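Local atomic coordinates of putative lipoprotein (Bacteroides ovatus, PDB entry 3OQQ), a protein that is of unknown function but is probably an extracellular, calcium-binding lipoprotein whose main regular structure is antiparallel beta strand. Residues Asp317-Leu320 against Ala321-Glu325; Pro136-Leu139 against Asp140-Asp144. All coordinates share one frame; numbering follows the deposited sequence.

Contact 1 (Asp317-Leu320 against Ala321-Glu325); sequences DAQL and AAFRE
Ala-321 meets Asp-317 through the backbone, its N bound to Asp-317 O at 3.1 Å, the first of four successive i to i+4 hydrogen bonds that make this stretch a regular alpha-helix. Ala-322 N repeats the pattern on Ala-318 O, and its methyl lies beside the same oxygen. At Phe-323 the side chains join in. Its N reaches Gln-319 O at 3.1 Å in the straightest of the four bonds (N-H...O 160°), and ring atom CD2 brings the ring edge to that oxygen at 3.3 Å. The ring runs alongside the extended Gln-319 chain, Phe-323 CE2 being 4.1 Å from Gln-319 CG. Arg-324 closes the series with its N on Leu-320 O, while its straight chain carries the guanidinium back over Leu-320. With CG of Leu-320 trans to the backbone N (chi1 175°), CD2 of Leu-320 comes under one guanidinium face, off toward the rim and 3.5 Å from NH2 of Arg-324. Helix 314-328 lies against strands 150-161 and 173-184: Phe-323 packs on Val-158 and Leu-176, Arg-324 NE forms a salt bridge with Glu-160, and Gln-319 NE2 bonds to Tyr-204 O and Lys-308 O.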
loop_
_atom_site.group_PDB
_atom_site.type_symbol
_atom_site.label_atom_id
_atom_site.label_comp_id
_atom_site.label_asym_id
_atom_site.label_seq_id
_atom_site.Cartn_x
_atom_site.Cartn_y
_atom_site.Cartn_z
ATOM N N ASP A 317 -23.309 -5.537 -6.521
ATOM C CA ASP A 317 -22.278 -6.530 -6.803
ATOM C C ASP A 317 -21.051 -5.825 -7.336
ATOM O O ASP A 317 -19.939 -6.222 -7.005
ATOM C CB ASP A 317 -22.788 -7.575 -7.815
ATOM C CG ASP A 317 -23.863 -8.501 -7.276
ATOM O OD1 ASP A 317 -23.625 -9.144 -6.231
ATOM O OD2 ASP A 317 -24.931 -8.602 -7.915
ATOM N N ALA A 318 -21.263 -4.739 -8.121
ATOM C CA ALA A 318 -20.208 -3.908 -8.698
ATOM C C ALA A 318 -19.464 -3.141 -7.607
ATOM O O ALA A 318 -18.247 -2.997 -7.705
ATOM C CB ALA A 318 -20.793 -2.937 -9.705
ATOM N N GLN A 319 -20.201 -2.650 -6.578
ATOM C CA GLN A 319 -19.656 -1.893 -5.453
ATOM C C GLN A 319 -18.742 -2.764 -4.579
ATOM O O GLN A 319 -17.627 -2.355 -4.238
ATOM C CB GLN A 319 -20.807 -1.336 -4.603
ATOM C CG GLN A 319 -20.336 -0.480 -3.417
ATOM C CD GLN A 319 -21.470 0.029 -2.574
ATOM O OE1 GLN A 319 -22.529 -0.595 -2.465
ATOM N NE2 GLN A 319 -21.252 1.144 -1.898
ATOM N N LEU A 320 -19.245 -3.954 -4.193
ATOM C CA LEU A 320 -18.536 -4.908 -3.357
ATOM C C LEU A 320 -17.264 -5.375 -4.080
ATOM O O LEU A 320 -16.203 -5.489 -3.450
ATOM C CB LEU A 320 -19.468 -6.077 -2.989
ATOM C CG LEU A 320 -18.879 -7.258 -2.191
ATOM C CD1 LEU A 320 -18.334 -6.821 -0.810
ATOM C CD2 LEU A 320 -19.922 -8.369 -2.032
ATOM N N ALA A 321 -17.363 -5.577 -5.405
ATOM C CA ALA A 321 -16.228 -5.977 -6.232
ATOM C C ALA A 321 -15.191 -4.835 -6.295
ATOM O O ALA A 321 -14.001 -5.104 -6.213
ATOM C CB ALA A 321 -16.709 -6.349 -7.628
ATOM N N ALA A 322 -15.648 -3.565 -6.394
ATOM C CA ALA A 322 -14.769 -2.379 -6.427
ATOM C C ALA A 322 -13.932 -2.253 -5.136
ATOM O O ALA A 322 -12.740 -1.975 -5.220
ATOM C CB ALA A 322 -15.596 -1.128 -6.624
ATOM N N PHE A 323 -14.550 -2.474 -3.947
ATOM C CA PHE A 323 -13.816 -2.457 -2.671
ATOM C C PHE A 323 -12.864 -3.643 -2.594
ATOM O O PHE A 323 -11.723 -3.474 -2.183
ATOM C CB PHE A 323 -14.765 -2.476 -1.460
ATOM C CG PHE A 323 -15.308 -1.120 -1.100
ATOM C CD1 PHE A 323 -14.615 -0.284 -0.230
ATOM C CD2 PHE A 323 -16.527 -0.679 -1.617
ATOM C CE1 PHE A 323 -15.118 0.974 0.104
ATOM C CE2 PHE A 323 -17.031 0.583 -1.280
ATOM C CZ PHE A 323 -16.308 1.409 -0.442
ATOM N N ARG A 324 -13.323 -4.828 -3.017
ATOM C CA ARG A 324 -12.528 -6.067 -2.943
ATOM C C ARG A 324 -11.308 -6.057 -3.862
ATOM O O ARG A 324 -10.218 -6.433 -3.424
ATOM C CB ARG A 324 -13.384 -7.286 -3.263
ATOM C CG ARG A 324 -14.173 -7.817 -2.081
ATOM C CD ARG A 324 -14.942 -9.056 -2.505
ATOM N NE ARG A 324 -15.870 -9.494 -1.469
ATOM C CZ ARG A 324 -16.868 -10.346 -1.667
ATOM N NH1 ARG A 324 -17.084 -10.860 -2.871
ATOM N NH2 ARG A 324 -17.663 -10.687 -0.662
ATOM N N GLU A 325 -11.493 -5.613 -5.117
ATOM C CA GLU A 325 -10.457 -5.544 -6.146
ATOM C C GLU A 325 -9.335 -4.576 -5.781
ATOM O O GLU A 325 -8.251 -4.700 -6.346
ATOM C CB GLU A 325 -11.070 -5.165 -7.507
ATOM C CG GLU A 325 -11.675 -6.357 -8.227
ATOM C CD GLU A 325 -10.642 -7.284 -8.829
ATOM O OE1 GLU A 325 -10.160 -6.997 -9.951
ATOM O OE2 GLU A 325 -10.275 -8.272 -8.153
#

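Contact 2 (Pro136-Leu139 against Asp140-Asp144); sequences PIQL and DSWYD
The flat amide of Gln-138 has CB of Trp-142 over one face, with Gln-138 CD 3.4 Å from Trp-142 CB and both OE1 and NE2 of Gln-138 at 3.6 Å from it, while the two side chains run side by side in the same direction. Gln-138 OE1 approaches the indole obliquely, the amide and ring planes lying 31° apart. The indole has Tyr-143 CD2 over the centre of one face, and the ring of Phe-93 meets it at about a right angle. The setting is a loop that tightens into an inverse gamma turn centred on Ser-141 and then a short 3-10 segment, 142-144, entered by the bond from Asp-144 N to Ser-141 O. Trp-142 CG sits between its backbone N and carbonyl carbon (chi1 62°), which turns the indole along the glutamine. The amide is gripped at both ends, NE2 by Thr-383 O and OE1 by Ser-382 OG. Replacing this glutamine by an alanine is likely to leave Thr-383 O and Ser-382 OG without their amide partner and to open a gap beside Trp-142 CB. On another side of the turn, Leu-139 crosses Asp-144 at about a right angle, while Leu-139 N is bound by Glu-145 OE2. The apolar touch between them is made by a single methyl, CD1 of Leu-139, 3.8 Å from Asp-144 CB and 3.9 Å from Asp-144 C.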
loop_
_atom_site.group_PDB
_atom_site.type_symbol
_atom_site.label_atom_id
_atom_site.label_comp_id
_atom_site.label_asym_id
_atom_site.label_seq_id
_atom_site.Cartn_x
_atom_site.Cartn_y
_atom_site.Cartn_z
ATOM N N PRO A 136 11.289 12.098 -16.886
ATOM C CA PRO A 136 11.630 11.039 -17.845
ATOM C C PRO A 136 13.130 10.720 -17.961
ATOM O O PRO A 136 13.497 10.014 -18.886
ATOM C CB PRO A 136 11.067 11.602 -19.159
ATOM C CG PRO A 136 11.278 13.062 -19.030
ATOM C CD PRO A 136 11.027 13.376 -17.584
ATOM N N ILE A 137 13.975 11.180 -17.014
ATOM C CA ILE A 137 15.415 10.912 -17.018
ATOM C C ILE A 137 15.734 9.733 -16.087
ATOM O O ILE A 137 15.173 9.641 -14.985
ATOM C CB ILE A 137 16.237 12.179 -16.641
ATOM C CG1 ILE A 137 15.954 13.330 -17.635
ATOM C CG2 ILE A 137 17.772 11.863 -16.565
ATOM C CD1 ILE A 137 16.403 14.674 -17.160
ATOM N N GLN A 138 16.640 8.854 -16.532
ATOM C CA GLN A 138 17.086 7.669 -15.790
ATOM C C GLN A 138 18.412 7.157 -16.314
ATOM O O GLN A 138 18.682 7.279 -17.508
ATOM C CB GLN A 138 16.055 6.545 -15.912
ATOM C CG GLN A 138 15.918 5.696 -14.643
ATOM C CD GLN A 138 14.736 4.745 -14.704
ATOM O OE1 GLN A 138 14.283 4.341 -15.774
ATOM N NE2 GLN A 138 14.276 4.290 -13.558
ATOM N N LEU A 139 19.225 6.541 -15.442
ATOM C CA LEU A 139 20.470 5.921 -15.891
ATOM C C LEU A 139 20.128 4.741 -16.811
ATOM O O LEU A 139 19.095 4.102 -16.591
ATOM C CB LEU A 139 21.298 5.429 -14.670
ATOM C CG LEU A 139 21.977 6.496 -13.814
ATOM C CD1 LEU A 139 22.287 5.966 -12.417
ATOM C CD2 LEU A 139 23.241 7.030 -14.491
ATOM N N ASP A 140 20.979 4.435 -17.824
ATOM C CA ASP A 140 20.759 3.258 -18.688
ATOM C C ASP A 140 20.616 2.032 -17.790
ATOM O O ASP A 140 19.630 1.300 -17.911
ATOM C CB ASP A 140 21.885 3.069 -19.726
ATOM C CG ASP A 140 21.779 3.969 -20.944
ATOM O OD1 ASP A 140 20.636 4.186 -21.433
ATOM O OD2 ASP A 140 22.841 4.424 -21.440
ATOM N N SER A 141 21.523 1.889 -16.797
ATOM C CA SER A 141 21.384 0.834 -15.781
ATOM C C SER A 141 20.505 1.458 -14.715
ATOM O O SER A 141 20.997 2.041 -13.742
ATOM C CB SER A 141 22.742 0.370 -15.256
ATOM O OG SER A 141 23.553 -0.090 -16.324
ATOM N N TRP A 142 19.187 1.460 -14.984
ATOM C CA TRP A 142 18.197 2.123 -14.143
ATOM C C TRP A 142 18.242 1.663 -12.683
ATOM O O TRP A 142 17.926 2.444 -11.805
ATOM C CB TRP A 142 16.788 1.978 -14.735
ATOM C CG TRP A 142 16.286 0.568 -14.838
ATOM C CD1 TRP A 142 16.315 -0.231 -15.944
ATOM C CD2 TRP A 142 15.564 -0.161 -13.829
ATOM N NE1 TRP A 142 15.654 -1.409 -15.689
ATOM C CE2 TRP A 142 15.193 -1.399 -14.394
ATOM C CE3 TRP A 142 15.190 0.119 -12.495
ATOM C CZ2 TRP A 142 14.479 -2.367 -13.676
ATOM C CZ3 TRP A 142 14.501 -0.848 -11.772
ATOM C CH2 TRP A 142 14.172 -2.083 -12.356
ATOM N N TYR A 143 18.710 0.444 -12.415
ATOM C CA TYR A 143 18.783 -0.063 -11.043
ATOM C C TYR A 143 20.085 0.400 -10.337
ATOM O O TYR A 143 20.376 -0.045 -9.242
ATOM C CB TYR A 143 18.611 -1.585 -11.011
ATOM C CG TYR A 143 19.142 -2.282 -12.241
ATOM C CD1 TYR A 143 20.508 -2.315 -12.515
ATOM C CD2 TYR A 143 18.283 -2.925 -13.125
ATOM C CE1 TYR A 143 21.005 -2.974 -13.640
ATOM C CE2 TYR A 143 18.771 -3.594 -14.247
ATOM C CZ TYR A 143 20.133 -3.615 -14.500
ATOM O OH TYR A 143 20.609 -4.238 -15.629
ATOM N N ASP A 144 20.824 1.333 -10.954
ATOM C CA ASP A 144 21.986 2.018 -10.396
ATOM C C ASP A 144 21.489 3.300 -9.667
ATOM O O ASP A 144 22.252 3.965 -8.965
ATOM C CB ASP A 144 23.028 2.343 -11.482
ATOM C CG ASP A 144 24.115 1.284 -11.621
ATOM O OD1 ASP A 144 24.324 0.510 -10.661
ATOM O OD2 ASP A 144 24.794 1.274 -12.651
#

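In the fold
Contact 1 and contact 2 illustrate how local packing follows local backbone. In 317-325 four backbone bonds set the spacing, and side chains one turn apart fall into place; in 136-144 no hydrogen bond joins the two halves, and bonds within 140-144 and partners in neighbouring loops and short helices go with the turn. Contact 1 is partly buried, its helix lying against strands 150-161 and 173-184. Contact 2 is a surface contact, though Trp-142 is buried. Strand 150-161, on which contact 1 packs, follows the loop of contact 2 in the chain, yet their centres are 37 Å apart and they do not touch. The side chain of Leu-139 is about 8 Å from a bound calcium ion.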